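Local coordinates for protein yahD a copper inducible hydrolase (PDB 3OG9) that probably acts as a hydrolase of the alpha/beta hydrolase fold, is induced by copper and binds D-malate in a pocket of the protein, at residues A[105-110]-A[129-134]; A[112-117]-A[136-141]; A[118-123]-A[173-178]. All coordinates share one frame; numbering follows the deposited sequence.

Interaction 1: residues A[105-110]-A[129-134]; sequences IAIGYS and KIIAFH. With MLT (D-malate), chain C.
The Tyr-109 ring has the carbonyl O of Phe-133 at its edge, in plane and 3.5 Å from Tyr-109 CD1, while CB of Ser-110 lies over one face, offset toward the rim. CG of Tyr-109 is anti to the backbone N (chi1 170°), and the Tyr-109 and Phe-133 side chains cross at about a right angle; Tyr-109 OH bonds to His-191 O and Leu-193 N. Phe-133 instead lies alongside Ile-107, Phe-133 CE2 meeting Ile-107 CG2 at 3.9 Å, and helix 195-208 covers the sheet face carrying Ile-131 and Phe-133. Branched Ile-107 and Ile-131 suit extended backbone. On the opposite face Gly-108 and Ala-132 let helix 111-121 come close, Ala-113 lying on Ala-132, while Ile-130 packs on Leu-117 and Phe-120. Alternating backbone bonds join the parallel strands, from Ala-106 N to Lys-129 O (3.1 Å) as far as Ser-110 N to Phe-133 O (2.8 Å, N-H...O angle 176°). That last bond holds Ser-110 where the strand turns sharply into the helix, at a positive phi of 55°. Ser-110 OG bonds to His-191 NE2 and lies 2.6 Å from malate O4. A serine so placed, within Gly-X-Ser-X-Gly, is consistent with the nucleophile elbow of alpha/beta hydrolases.

Interaction 2: residues A[112-117]-A[136-141]; sequences GANVAL and MQLEDF. With MLT (D-malate), chain C.
The 136-141 segment, an irregular loop following strand 129-133, passes one side of helix 111-121 at residues 112-117, with the CA atoms of Asn-114 and Met-136 5.8 Å apart. Asn-114 carries the contact because its amide can accept through one atom and donate through the other. OD1 takes the N-H of Met-136 at 2.7 Å, in a bent bond (135° at the hydrogen) whose donor is tilted 32° from the carbonyl plane. Asn-114 ND2 gives a straighter bond to malate O2, at 2.8 Å and 165°. Gripped through both atoms, the amide is fixed in rotation and the loop is tied to the ligand through one side chain. Met-136 suits its place by being long and flexible: its CG stands between the backbone N and the carbonyl carbon and lies 3.4 Å from Asn-114 ND2, while Met-136 SD approaches malate C2 at 3.9 Å. Leu-138 supplies the apolar part, both methyls packing on Asn-114 CB, with Leu-138 CD1 3.7 Å from Asn-114 O; Phe-74 and Leu-79 also touch this leucine. One water bridges the backbones, donating to Asn-114 O and Met-136 O and so serving two carbonyls at once. Thr-25, Arg-59 and Asn-111 also hydrogen-bond the malate, and the whole forms one wall of the malate pocket beside the probable nucleophile elbow.

Interaction 3: residues A[118-123]-A[173-178]; sequences NMFLRG and GDLEDS
OD1 of Asp-174 is held by two side-chain amides, Gln-137 NE2 and, weakly, Gln-143 NE2, while CB of this aspartate rests 4.2 Å from Leu-121 CD1. The contact joins two helices, 111-121 and 165-177, that lie against the same face of the central sheet in the alpha/beta hydrolase fold. Between them the meeting is apolar. Leu-121 does most of the work: its CG, anti to the carbonyl carbon (chi1 -77°), lies 4.0 Å from Leu-175 CD2. Leu-121 CD2 meets Leu-175 CD2 at 3.8 Å and lies 4.0 Å from the carbonyl O of Asp-174. The two leucine side chains cross at about a right angle, methyl against methyl. Leucine suits position 175 because its forked end can serve two layers, meeting Leu-121 of the neighbouring helix and also Leu-154 and Leu-182 of the sheet. At Gly-123, the first residue to leave helical angles, the chain forms a Schellman motif, for which glycine is well suited, since phi is positive (69°); Gly-123 N donates to Phe-120 O at 3.1 Å. Phe-120 touches Val-152 of the sheet as well as the partner helix. There Leu-175 CD2 sits at the ring's edge, near its plane, 4.2 Å from CD2 of Phe-120.

Overall arrangement
The first partners follow one another along the chain as 105-110, 112-117 and 118-123, and their counterparts 129-134, 136-141 and 173-178 come later in the same order, so the contacts interleave. Strand 105-109, helix 111-121 and strand 129-133 form a beta-alpha-beta unit: interaction 1 pairs its strands, and interactions 2 and 3 use successive turns of its helix. Centres lie 11 Å apart between interactions 1 and 2, 9 Å between 2 and 3, and 14 Å between 1 and 3. The salt bridge Glu-139 to Arg-122 ties interaction 2 to interaction 3. The helix thus carries malate-pocket residues near its start and meets helix 165-177 near its end.

Interaction 1: residues A[105-110]-A[129-134]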
ATOM      1  N   ILE A 105      -1.205   8.555  -5.416  1.00  7.31           N
ATOM      2  CA  ILE A 105       0.005   7.783  -5.160  1.00  7.00           C
ATOM      3  C   ILE A 105      -0.242   7.087  -3.827  1.00  6.33           C
ATOM      4  O   ILE A 105      -0.374   7.746  -2.810  1.00  5.80           O
ATOM      5  CB  ILE A 105       1.228   8.665  -5.052  1.00  6.54           C
ATOM      6  CG1 ILE A 105       1.484   9.427  -6.364  1.00  7.55           C
ATOM      7  CG2 ILE A 105       2.500   7.831  -4.684  1.00  7.97           C
ATOM      8  CD1 ILE A 105       2.455  10.618  -6.116  1.00  9.55           C
ATOM      9  N   ALA A 106      -0.345   5.763  -3.852  1.00  6.46           N
ATOM     10  CA  ALA A 106      -0.496   4.994  -2.614  1.00  5.63           C
ATOM     11  C   ALA A 106       0.852   4.770  -2.015  1.00  5.86           C
ATOM     12  O   ALA A 106       1.800   4.387  -2.728  1.00  5.79           O
ATOM     13  CB  ALA A 106      -1.184   3.628  -2.859  1.00  6.58           C
ATOM     14  N   ILE A 107       0.934   5.032  -0.707  1.00  4.72           N
ATOM     15  CA  ILE A 107       2.144   4.787   0.088  1.00  4.76           C
ATOM     16  C   ILE A 107       1.708   3.924   1.260  1.00  4.49           C
ATOM     17  O   ILE A 107       0.912   4.356   2.094  1.00  4.61           O
ATOM     18  CB  ILE A 107       2.790   6.107   0.605  1.00  5.09           C
ATOM     19  CG1 ILE A 107       3.133   7.058  -0.573  1.00  4.31           C
ATOM     20  CG2 ILE A 107       4.073   5.771   1.416  1.00  3.84           C
ATOM     21  CD1 ILE A 107       3.633   8.441  -0.144  1.00  5.93           C
ATOM     22  N   GLY A 108       2.186   2.685   1.299  1.00  4.82           N
ATOM     23  CA  GLY A 108       1.768   1.757   2.338  1.00  5.23           C
ATOM     24  C   GLY A 108       2.968   1.090   2.958  1.00  5.31           C
ATOM     25  O   GLY A 108       4.056   0.995   2.346  1.00  5.41           O
ATOM     26  N   TYR A 109       2.778   0.597   4.167  1.00  5.97           N
ATOM     27  CA  TYR A 109       3.824  -0.148   4.843  1.00  6.32           C
ATOM     28  C   TYR A 109       3.199  -1.460   5.333  1.00  6.18           C
ATOM     29  O   TYR A 109       2.177  -1.428   6.011  1.00  5.77           O
ATOM     30  CB  TYR A 109       4.351   0.686   6.003  1.00  5.99           C
ATOM     31  CG  TYR A 109       5.295  -0.030   6.959  1.00  9.25           C
ATOM     32  CD1 TYR A 109       6.170  -1.022   6.507  1.00  7.69           C
ATOM     33  CD2 TYR A 109       5.302   0.300   8.317  1.00  8.91           C
ATOM     34  CE1 TYR A 109       7.045  -1.671   7.390  1.00  8.63           C
ATOM     35  CE2 TYR A 109       6.168  -0.336   9.206  1.00  9.99           C
ATOM     36  CZ  TYR A 109       7.017  -1.327   8.739  1.00 11.92           C
ATOM     37  OH  TYR A 109       7.864  -1.951   9.629  1.00 12.80           O
ATOM     38  N   SER A 110       3.802  -2.589   4.959  1.00  6.00           N
ATOM     39  CA  SER A 110       3.366  -3.924   5.442  1.00  7.54           C
ATOM     40  C   SER A 110       1.873  -4.191   5.166  1.00  6.41           C
ATOM     41  O   SER A 110       1.442  -4.132   4.017  1.00  6.03           O
ATOM     42  CB  SER A 110       3.725  -4.044   6.927  1.00  6.73           C
ATOM     43  OG  SER A 110       3.771  -5.408   7.337  1.00 13.85           O
ATOM     44  N   LYS A 129       0.447   5.653  -9.109  1.00  6.98           N
ATOM     45  CA  LYS A 129       1.690   4.982  -8.673  1.00  7.46           C
ATOM     46  C   LYS A 129       1.474   4.336  -7.317  1.00  7.45           C
ATOM     47  O   LYS A 129       0.541   4.713  -6.597  1.00  7.11           O
ATOM     48  CB  LYS A 129       2.810   5.991  -8.464  1.00  7.87           C
ATOM     49  CG  LYS A 129       3.240   6.701  -9.681  1.00 10.61           C
ATOM     50  CD  LYS A 129       4.359   7.632  -9.390  1.00 13.46           C
ATOM     51  CE  LYS A 129       4.823   8.214 -10.681  1.00 15.70           C
ATOM     52  NZ  LYS A 129       3.783   9.064 -11.342  1.00 19.20           N
ATOM     53  N   ILE A 130       2.342   3.372  -6.975  1.00  7.23           N
ATOM     54  CA  ILE A 130       2.348   2.762  -5.639  1.00  6.76           C
ATOM     55  C   ILE A 130       3.771   2.707  -5.101  1.00  6.64           C
ATOM     56  O   ILE A 130       4.703   2.364  -5.814  1.00  6.52           O
ATOM     57  CB  ILE A 130       1.775   1.316  -5.687  1.00  7.22           C
ATOM     58  CG1 ILE A 130       0.287   1.348  -6.051  1.00  7.94           C
ATOM     59  CG2 ILE A 130       1.950   0.583  -4.308  1.00  7.51           C
ATOM     60  CD1 ILE A 130      -0.408   0.004  -5.882  1.00  9.33           C
ATOM     61  N   ILE A 131       3.924   3.073  -3.835  1.00  6.52           N
ATOM     62  CA  ILE A 131       5.154   2.885  -3.096  1.00  5.59           C
ATOM     63  C   ILE A 131       4.767   1.914  -1.993  1.00  6.03           C
ATOM     64  O   ILE A 131       3.975   2.263  -1.094  1.00  5.40           O
ATOM     65  CB  ILE A 131       5.647   4.238  -2.513  1.00  6.61           C
ATOM     66  CG1 ILE A 131       6.061   5.153  -3.677  1.00  7.99           C
ATOM     67  CG2 ILE A 131       6.861   4.042  -1.533  1.00  6.70           C
ATOM     68  CD1 ILE A 131       6.421   6.579  -3.329  1.00  5.70           C
ATOM     69  N   ALA A 132       5.300   0.688  -2.069  1.00  5.33           N
ATOM     70  CA  ALA A 132       4.937  -0.374  -1.097  1.00  5.11           C
ATOM     71  C   ALA A 132       6.163  -0.769  -0.299  1.00  4.92           C
ATOM     72  O   ALA A 132       7.060  -1.386  -0.852  1.00  7.08           O
ATOM     73  CB  ALA A 132       4.410  -1.607  -1.822  1.00  3.53           C
ATOM     74  N   PHE A 133       6.214  -0.416   0.980  1.00  5.25           N
ATOM     75  CA  PHE A 133       7.321  -0.851   1.841  1.00  5.36           C
ATOM     76  C   PHE A 133       7.027  -2.178   2.492  1.00  5.64           C
ATOM     77  O   PHE A 133       6.033  -2.315   3.220  1.00  5.21           O
ATOM     78  CB  PHE A 133       7.637   0.187   2.909  1.00  4.27           C
ATOM     79  CG  PHE A 133       8.008   1.554   2.357  1.00  5.94           C
ATOM     80  CD1 PHE A 133       9.213   1.755   1.684  1.00  7.14           C
ATOM     81  CD2 PHE A 133       7.160   2.656   2.546  1.00  4.00           C
ATOM     82  CE1 PHE A 133       9.559   3.046   1.176  1.00  6.32           C
ATOM     83  CE2 PHE A 133       7.504   3.944   2.043  1.00  4.24           C
ATOM     84  CZ  PHE A 133       8.690   4.133   1.369  1.00  5.18           C
ATOM     85  N   HIS A 134       7.883  -3.156   2.210  1.00  5.61           N
ATOM     86  CA  HIS A 134       7.769  -4.509   2.761  1.00  6.38           C
ATOM     87  C   HIS A 134       6.413  -5.166   2.515  1.00  6.37           C
ATOM     88  O   HIS A 134       5.799  -5.762   3.426  1.00  5.39           O
ATOM     89  CB  HIS A 134       8.186  -4.509   4.244  1.00  6.62           C
ATOM     90  CG  HIS A 134       9.569  -3.990   4.414  1.00  6.96           C
ATOM     91  ND1 HIS A 134      10.667  -4.694   3.973  1.00  9.51           N
ATOM     92  CD2 HIS A 134      10.031  -2.792   4.841  1.00  6.65           C
ATOM     93  CE1 HIS A 134      11.753  -3.958   4.143  1.00 11.05           C
ATOM     94  NE2 HIS A 134      11.394  -2.804   4.676  1.00  9.12           N
TER
HETATM   95  C1  MLT C 500      -0.557  -8.830   6.368  1.00 18.36           C
HETATM   96  O1  MLT C 500      -1.464  -9.173   7.174  1.00 16.02           O
HETATM   97  O2  MLT C 500      -0.784  -7.971   5.481  1.00 13.79           O
HETATM   98  C2  MLT C 500       0.810  -9.472   6.445  1.00 21.36           C
HETATM   99  O3  MLT C 500       0.865 -10.480   7.440  1.00 24.21           O
HETATM  100  C3  MLT C 500       1.910  -8.433   6.667  1.00 22.27           C
HETATM  101  C4  MLT C 500       1.840  -7.762   8.018  1.00 25.72           C
HETATM  102  O4  MLT C 500       2.925  -7.480   8.572  1.00 28.98           O
HETATM  103  O5  MLT C 500       0.769  -7.454   8.603  1.00 22.41           O

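Interaction 2: residues A[112-117]-A[136-141]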
ATOM      1  N   GLY A 112      -0.844  -2.306   5.192  1.00  6.03           N
ATOM      2  CA  GLY A 112      -1.394  -1.294   4.243  1.00  5.03           C
ATOM      3  C   GLY A 112      -0.851  -1.425   2.806  1.00  6.64           C
ATOM      4  O   GLY A 112      -1.584  -1.257   1.832  1.00  6.76           O
ATOM      5  N   ALA A 113       0.439  -1.717   2.674  1.00  5.06           N
ATOM      6  CA  ALA A 113       1.079  -1.883   1.366  1.00  5.45           C
ATOM      7  C   ALA A 113       0.446  -3.078   0.619  1.00  6.86           C
ATOM      8  O   ALA A 113       0.185  -3.018  -0.588  1.00  6.79           O
ATOM      9  CB  ALA A 113       2.582  -2.100   1.559  1.00  6.15           C
ATOM     10  N   ASN A 114       0.181  -4.149   1.360  1.00  5.75           N
ATOM     11  CA  ASN A 114      -0.410  -5.377   0.822  1.00  6.28           C
ATOM     12  C   ASN A 114      -1.791  -5.155   0.265  1.00  6.30           C
ATOM     13  O   ASN A 114      -2.139  -5.689  -0.808  1.00  6.07           O
ATOM     14  CB  ASN A 114      -0.437  -6.453   1.942  1.00  5.88           C
ATOM     15  CG  ASN A 114       0.951  -6.878   2.333  1.00  7.51           C
ATOM     16  OD1 ASN A 114       1.881  -6.630   1.575  1.00  9.94           O
ATOM     17  ND2 ASN A 114       1.112  -7.534   3.500  1.00  6.95           N
ATOM     18  N   VAL A 115      -2.557  -4.342   0.985  0.50  5.87           N
ATOM     19  CA  VAL A 115      -3.926  -4.016   0.635  0.50  5.96           C
ATOM     20  C   VAL A 115      -3.971  -3.122  -0.603  0.50  6.65           C
ATOM     21  O   VAL A 115      -4.797  -3.347  -1.512  0.50  6.60           O
ATOM     22  CB  VAL A 115      -4.641  -3.436   1.888  0.50  5.87           C
ATOM     23  CG1 VAL A 115      -5.814  -2.513   1.554  0.50  5.71           C
ATOM     24  CG2 VAL A 115      -5.090  -4.600   2.768  0.50  2.71           C
ATOM     25  N   ALA A 116      -3.070  -2.137  -0.645  1.00  6.47           N
ATOM     26  CA  ALA A 116      -2.921  -1.229  -1.825  1.00  7.25           C
ATOM     27  C   ALA A 116      -2.570  -2.023  -3.097  1.00  6.98           C
ATOM     28  O   ALA A 116      -3.150  -1.824  -4.191  1.00  6.49           O
ATOM     29  CB  ALA A 116      -1.854  -0.169  -1.554  1.00  7.16           C
ATOM     30  N   LEU A 117      -1.603  -2.914  -2.930  1.00  6.43           N
ATOM     31  CA  LEU A 117      -1.121  -3.755  -4.015  1.00  6.71           C
ATOM     32  C   LEU A 117      -2.194  -4.713  -4.507  1.00  6.29           C
ATOM     33  O   LEU A 117      -2.363  -4.926  -5.709  1.00  5.90           O
ATOM     34  CB  LEU A 117       0.088  -4.532  -3.544  1.00  5.79           C
ATOM     35  CG  LEU A 117       1.365  -3.725  -3.443  1.00  6.58           C
ATOM     36  CD1 LEU A 117       2.391  -4.582  -2.679  1.00  7.05           C
ATOM     37  CD2 LEU A 117       1.872  -3.319  -4.836  1.00  7.69           C
ATOM     38  N   MET A 136       3.852  -7.816   0.068  1.00  7.11           N
ATOM     39  CA  MET A 136       3.858  -9.204  -0.323  1.00  7.57           C
ATOM     40  C   MET A 136       2.614  -9.532  -1.105  1.00  7.21           C
ATOM     41  O   MET A 136       1.669  -8.748  -1.128  1.00  5.78           O
ATOM     42  CB  MET A 136       3.912 -10.085   0.928  1.00  7.59           C
ATOM     43  CG  MET A 136       2.619 -10.062   1.791  1.00  8.33           C
ATOM     44  SD  MET A 136       2.944 -10.743   3.428  1.00 15.11           S
ATOM     45  CE  MET A 136       3.594 -12.310   2.978  1.00 11.06           C
ATOM     46  N   GLN A 137       2.610 -10.712  -1.740  1.00  6.18           N
ATOM     47  CA  GLN A 137       1.391 -11.223  -2.364  1.00  7.22           C
ATOM     48  C   GLN A 137       0.432 -11.804  -1.292  1.00  7.86           C
ATOM     49  O   GLN A 137       0.840 -12.648  -0.502  1.00  9.12           O
ATOM     50  CB  GLN A 137       1.768 -12.290  -3.409  1.00  7.59           C
ATOM     51  CG  GLN A 137       0.579 -12.798  -4.174  1.00 10.43           C
ATOM     52  CD  GLN A 137       0.859 -14.034  -4.947  1.00 17.05           C
ATOM     53  OE1 GLN A 137       1.152 -15.098  -4.371  1.00 15.45           O
ATOM     54  NE2 GLN A 137       0.760 -13.928  -6.269  1.00 16.48           N
ATOM     55  N   LEU A 138      -0.830 -11.374  -1.287  1.00  8.17           N
ATOM     56  CA  LEU A 138      -1.854 -11.910  -0.377  1.00  9.40           C
ATOM     57  C   LEU A 138      -2.603 -13.153  -0.930  1.00 10.63           C
ATOM     58  O   LEU A 138      -3.016 -14.025  -0.165  1.00 10.14           O
ATOM     59  CB  LEU A 138      -2.876 -10.805  -0.072  1.00  8.82           C
ATOM     60  CG  LEU A 138      -2.277  -9.621   0.680  1.00  8.48           C
ATOM     61  CD1 LEU A 138      -3.379  -8.666   0.993  1.00  8.52           C
ATOM     62  CD2 LEU A 138      -1.563 -10.119   1.972  1.00  3.41           C
ATOM     63  N   GLU A 139      -2.788 -13.201  -2.249  1.00 11.41           N
ATOM     64  CA  GLU A 139      -3.520 -14.271  -2.896  1.00 13.79           C
ATOM     65  C   GLU A 139      -3.051 -14.442  -4.349  1.00 15.84           C
ATOM     66  O   GLU A 139      -2.538 -13.500  -4.977  1.00 14.96           O
ATOM     67  CB  GLU A 139      -5.042 -13.994  -2.837  1.00 14.07           C
ATOM     68  CG  GLU A 139      -5.394 -12.569  -3.259  1.00 14.46           C
ATOM     69  CD  GLU A 139      -6.862 -12.379  -3.637  1.00 17.32           C
ATOM     70  OE1 GLU A 139      -7.611 -13.414  -3.679  1.00 18.66           O
ATOM     71  OE2 GLU A 139      -7.243 -11.197  -3.914  1.00 12.05           O
ATOM     72  N   ASP A 140      -3.225 -15.646  -4.882  1.00 17.11           N
ATOM     73  CA  ASP A 140      -2.965 -15.891  -6.299  1.00 19.83           C
ATOM     74  C   ASP A 140      -4.325 -15.913  -7.002  1.00 20.63           C
ATOM     75  O   ASP A 140      -5.266 -16.558  -6.517  1.00 20.34           O
ATOM     76  CB  ASP A 140      -2.229 -17.219  -6.467  1.00 21.12           C
ATOM     77  CG  ASP A 140      -1.655 -17.410  -7.875  1.00 24.36           C
ATOM     78  OD1 ASP A 140      -1.624 -16.440  -8.670  1.00 29.28           O
ATOM     79  OD2 ASP A 140      -1.225 -18.541  -8.186  1.00 29.63           O
ATOM     80  N   PHE A 141      -4.446 -15.187  -8.115  1.00 20.90           N
ATOM     81  CA  PHE A 141      -5.694 -15.114  -8.885  1.00 22.44           C
ATOM     82  C   PHE A 141      -5.414 -14.722 -10.334  1.00 23.85           C
ATOM     83  O   PHE A 141      -4.285 -14.414 -10.671  1.00 23.74           O
ATOM     84  CB  PHE A 141      -6.694 -14.130  -8.251  1.00 22.34           C
ATOM     85  CG  PHE A 141      -6.151 -12.724  -8.074  1.00 22.87           C
ATOM     86  CD1 PHE A 141      -6.501 -11.711  -8.974  1.00 23.33           C
ATOM     87  CD2 PHE A 141      -5.304 -12.411  -7.000  1.00 22.80           C
ATOM     88  CE1 PHE A 141      -6.005 -10.409  -8.820  1.00 23.69           C
ATOM     89  CE2 PHE A 141      -4.804 -11.107  -6.836  1.00 22.72           C
ATOM     90  CZ  PHE A 141      -5.148 -10.114  -7.746  1.00 21.61           C
TER
HETATM   91  C1  MLT C 500      -0.557  -8.830   6.368  1.00 18.36           C
HETATM   92  O1  MLT C 500      -1.464  -9.173   7.174  1.00 16.02           O
HETATM   93  O2  MLT C 500      -0.784  -7.971   5.481  1.00 13.79           O
HETATM   94  C2  MLT C 500       0.810  -9.472   6.445  1.00 21.36           C
HETATM   95  O3  MLT C 500       0.865 -10.480   7.440  1.00 24.21           O
HETATM   96  C3  MLT C 500       1.910  -8.433   6.667  1.00 22.27           C
HETATM   97  C4  MLT C 500       1.840  -7.762   8.018  1.00 25.72           C
HETATM   98  O4  MLT C 500       2.925  -7.480   8.572  1.00 28.98           O
HETATM   99  O5  MLT C 500       0.769  -7.454   8.603  1.00 22.41           O
HETATM  100  O   HOH W   1      -0.678  -7.803  -2.223  1.00  7.93           O

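Interaction 3: residues A[118-123]-A[173-178]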
ATOM      1  N   ASN A 118      -2.953  -5.261  -3.568  1.00  5.41           N
ATOM      2  CA  ASN A 118      -4.062  -6.129  -3.946  1.00  6.46           C
ATOM      3  C   ASN A 118      -5.199  -5.389  -4.684  1.00  7.06           C
ATOM      4  O   ASN A 118      -5.681  -5.874  -5.710  1.00  6.44           O
ATOM      5  CB  ASN A 118      -4.577  -6.880  -2.712  1.00  6.62           C
ATOM      6  CG  ASN A 118      -5.623  -7.932  -3.068  1.00  9.61           C
ATOM      7  OD1 ASN A 118      -6.818  -7.655  -3.049  1.00 10.59           O
ATOM      8  ND2 ASN A 118      -5.167  -9.140  -3.398  1.00 11.89           N
ATOM      9  N   MET A 119      -5.606  -4.221  -4.177  1.00  8.29           N
ATOM     10  CA  MET A 119      -6.604  -3.373  -4.847  1.00  9.52           C
ATOM     11  C   MET A 119      -6.199  -3.002  -6.279  1.00  9.90           C
ATOM     12  O   MET A 119      -7.037  -3.000  -7.186  1.00 10.89           O
ATOM     13  CB  MET A 119      -6.834  -2.101  -4.045  1.00  8.70           C
ATOM     14  CG  MET A 119      -7.693  -2.378  -2.798  1.00 10.05           C
ATOM     15  SD  MET A 119      -8.093  -0.911  -1.831  1.00 15.41           S
ATOM     16  CE  MET A 119      -6.493  -0.170  -1.605  1.00 14.63           C
ATOM     17  N   PHE A 120      -4.920  -2.703  -6.450  1.00  8.86           N
ATOM     18  CA  PHE A 120      -4.345  -2.272  -7.736  1.00  9.46           C
ATOM     19  C   PHE A 120      -4.447  -3.443  -8.710  1.00  9.75           C
ATOM     20  O   PHE A 120      -4.951  -3.297  -9.853  1.00  9.31           O
ATOM     21  CB  PHE A 120      -2.877  -1.944  -7.489  1.00  9.40           C
ATOM     22  CG  PHE A 120      -2.214  -1.157  -8.585  1.00  8.57           C
ATOM     23  CD1 PHE A 120      -2.829  -0.032  -9.126  1.00 11.31           C
ATOM     24  CD2 PHE A 120      -0.947  -1.509  -9.023  1.00 10.46           C
ATOM     25  CE1 PHE A 120      -2.194   0.743 -10.123  1.00 12.79           C
ATOM     26  CE2 PHE A 120      -0.297  -0.746 -10.008  1.00 11.06           C
ATOM     27  CZ  PHE A 120      -0.935   0.391 -10.552  1.00 10.88           C
ATOM     28  N   LEU A 121      -3.982  -4.603  -8.251  1.00  9.47           N
ATOM     29  CA  LEU A 121      -3.944  -5.816  -9.076  1.00 11.32           C
ATOM     30  C   LEU A 121      -5.343  -6.378  -9.385  1.00 12.12           C
ATOM     31  O   LEU A 121      -5.544  -7.019 -10.424  1.00 13.25           O
ATOM     32  CB  LEU A 121      -3.067  -6.880  -8.406  1.00 10.83           C
ATOM     33  CG  LEU A 121      -1.567  -6.638  -8.552  1.00 11.13           C
ATOM     34  CD1 LEU A 121      -0.773  -7.477  -7.583  1.00 10.81           C
ATOM     35  CD2 LEU A 121      -1.118  -6.928  -9.977  1.00 11.35           C
ATOM     36  N   ARG A 122      -6.292  -6.147  -8.480  1.00 12.06           N
ATOM     37  CA  ARG A 122      -7.669  -6.552  -8.683  1.00 12.23           C
ATOM     38  C   ARG A 122      -8.430  -5.532  -9.511  1.00 12.36           C
ATOM     39  O   ARG A 122      -9.601  -5.774  -9.828  1.00 13.22           O
ATOM     40  CB  ARG A 122      -8.381  -6.710  -7.327  1.00 12.49           C
ATOM     41  CG  ARG A 122      -8.040  -7.996  -6.552  1.00 14.68           C
ATOM     42  CD  ARG A 122      -8.790  -9.165  -7.141  1.00 18.58           C
ATOM     43  NE  ARG A 122      -8.667 -10.419  -6.409  1.00 19.31           N
ATOM     44  CZ  ARG A 122      -9.306 -11.526  -6.765  1.00 24.75           C
ATOM     45  NH1 ARG A 122     -10.093 -11.513  -7.832  1.00 28.09           N
ATOM     46  NH2 ARG A 122      -9.172 -12.644  -6.071  1.00 27.30           N
ATOM     47  N   GLY A 123      -7.813  -4.374  -9.792  1.00 11.64           N
ATOM     48  CA  GLY A 123      -8.476  -3.279 -10.535  1.00 12.02           C
ATOM     49  C   GLY A 123      -9.601  -2.567  -9.782  1.00 12.95           C
ATOM     50  O   GLY A 123     -10.522  -2.023 -10.396  1.00 12.78           O
ATOM     51  N   GLY A 173       6.275 -10.675 -10.055  1.00  8.97           N
ATOM     52  CA  GLY A 173       5.786 -11.364 -11.264  1.00  9.89           C
ATOM     53  C   GLY A 173       4.373 -10.946 -11.630  1.00  9.86           C
ATOM     54  O   GLY A 173       4.090 -10.669 -12.795  1.00  9.31           O
ATOM     55  N   ASP A 174       3.457 -10.907 -10.654  1.00  9.71           N
ATOM     56  CA  ASP A 174       2.088 -10.443 -10.943  1.00  9.47           C
ATOM     57  C   ASP A 174       2.086  -9.020 -11.471  1.00  9.72           C
ATOM     58  O   ASP A 174       1.404  -8.726 -12.442  1.00  9.77           O
ATOM     59  CB  ASP A 174       1.169 -10.534  -9.713  1.00  9.29           C
ATOM     60  CG  ASP A 174       0.783 -11.995  -9.366  1.00 13.97           C
ATOM     61  OD1 ASP A 174       0.174 -12.206  -8.298  1.00 17.45           O
ATOM     62  OD2 ASP A 174       1.056 -12.914 -10.164  1.00 16.67           O
ATOM     63  N   LEU A 175       2.847  -8.132 -10.838  1.00  9.76           N
ATOM     64  CA  LEU A 175       2.951  -6.743 -11.344  1.00  9.64           C
ATOM     65  C   LEU A 175       3.579  -6.638 -12.748  1.00 10.65           C
ATOM     66  O   LEU A 175       3.087  -5.899 -13.607  1.00 10.24           O
ATOM     67  CB  LEU A 175       3.745  -5.877 -10.361  1.00  9.66           C
ATOM     68  CG  LEU A 175       3.001  -5.640  -9.026  1.00  8.10           C
ATOM     69  CD1 LEU A 175       3.988  -5.184  -7.942  1.00  8.67           C
ATOM     70  CD2 LEU A 175       1.854  -4.674  -9.189  1.00 11.43           C
ATOM     71  N   GLU A 176       4.665  -7.366 -12.970  1.00 10.61           N
ATOM     72  CA  GLU A 176       5.335  -7.312 -14.284  1.00 13.42           C
ATOM     73  C   GLU A 176       4.501  -7.975 -15.383  1.00 13.29           C
ATOM     74  O   GLU A 176       4.462  -7.495 -16.523  1.00 13.61           O
ATOM     75  CB  GLU A 176       6.724  -7.898 -14.176  1.00 12.55           C
ATOM     76  CG  GLU A 176       7.636  -6.870 -13.544  1.00 17.23           C
ATOM     77  CD  GLU A 176       9.030  -7.361 -13.267  1.00 25.02           C
ATOM     78  OE1 GLU A 176       9.242  -8.609 -13.254  1.00 27.01           O
ATOM     79  OE2 GLU A 176       9.904  -6.474 -13.050  1.00 26.48           O
ATOM     80  N   ASP A 177       3.828  -9.067 -15.037  1.00 13.59           N
ATOM     81  CA  ASP A 177       2.868  -9.663 -15.964  1.00 13.86           C
ATOM     82  C   ASP A 177       1.733  -8.723 -16.371  1.00 13.85           C
ATOM     83  O   ASP A 177       1.197  -8.853 -17.476  1.00 14.06           O
ATOM     84  CB  ASP A 177       2.286 -10.954 -15.398  1.00 14.70           C
ATOM     85  CG  ASP A 177       3.326 -12.078 -15.308  1.00 15.33           C
ATOM     86  OD1 ASP A 177       4.507 -11.917 -15.761  1.00 19.07           O
ATOM     87  OD2 ASP A 177       2.953 -13.129 -14.761  1.00 16.97           O
ATOM     88  N   SER A 178       1.379  -7.789 -15.486  0.50 13.26           N
ATOM     89  CA  SER A 178       0.354  -6.777 -15.778  0.50 12.81           C
ATOM     90  C   SER A 178       0.929  -5.610 -16.581  0.50 12.36           C
ATOM     91  O   SER A 178       0.189  -4.776 -17.120  0.50 11.84           O
ATOM     92  CB  SER A 178      -0.286  -6.262 -14.481  0.50 12.57           C
ATOM     93  OG  SER A 178       0.648  -5.562 -13.681  0.50 14.13           O
TER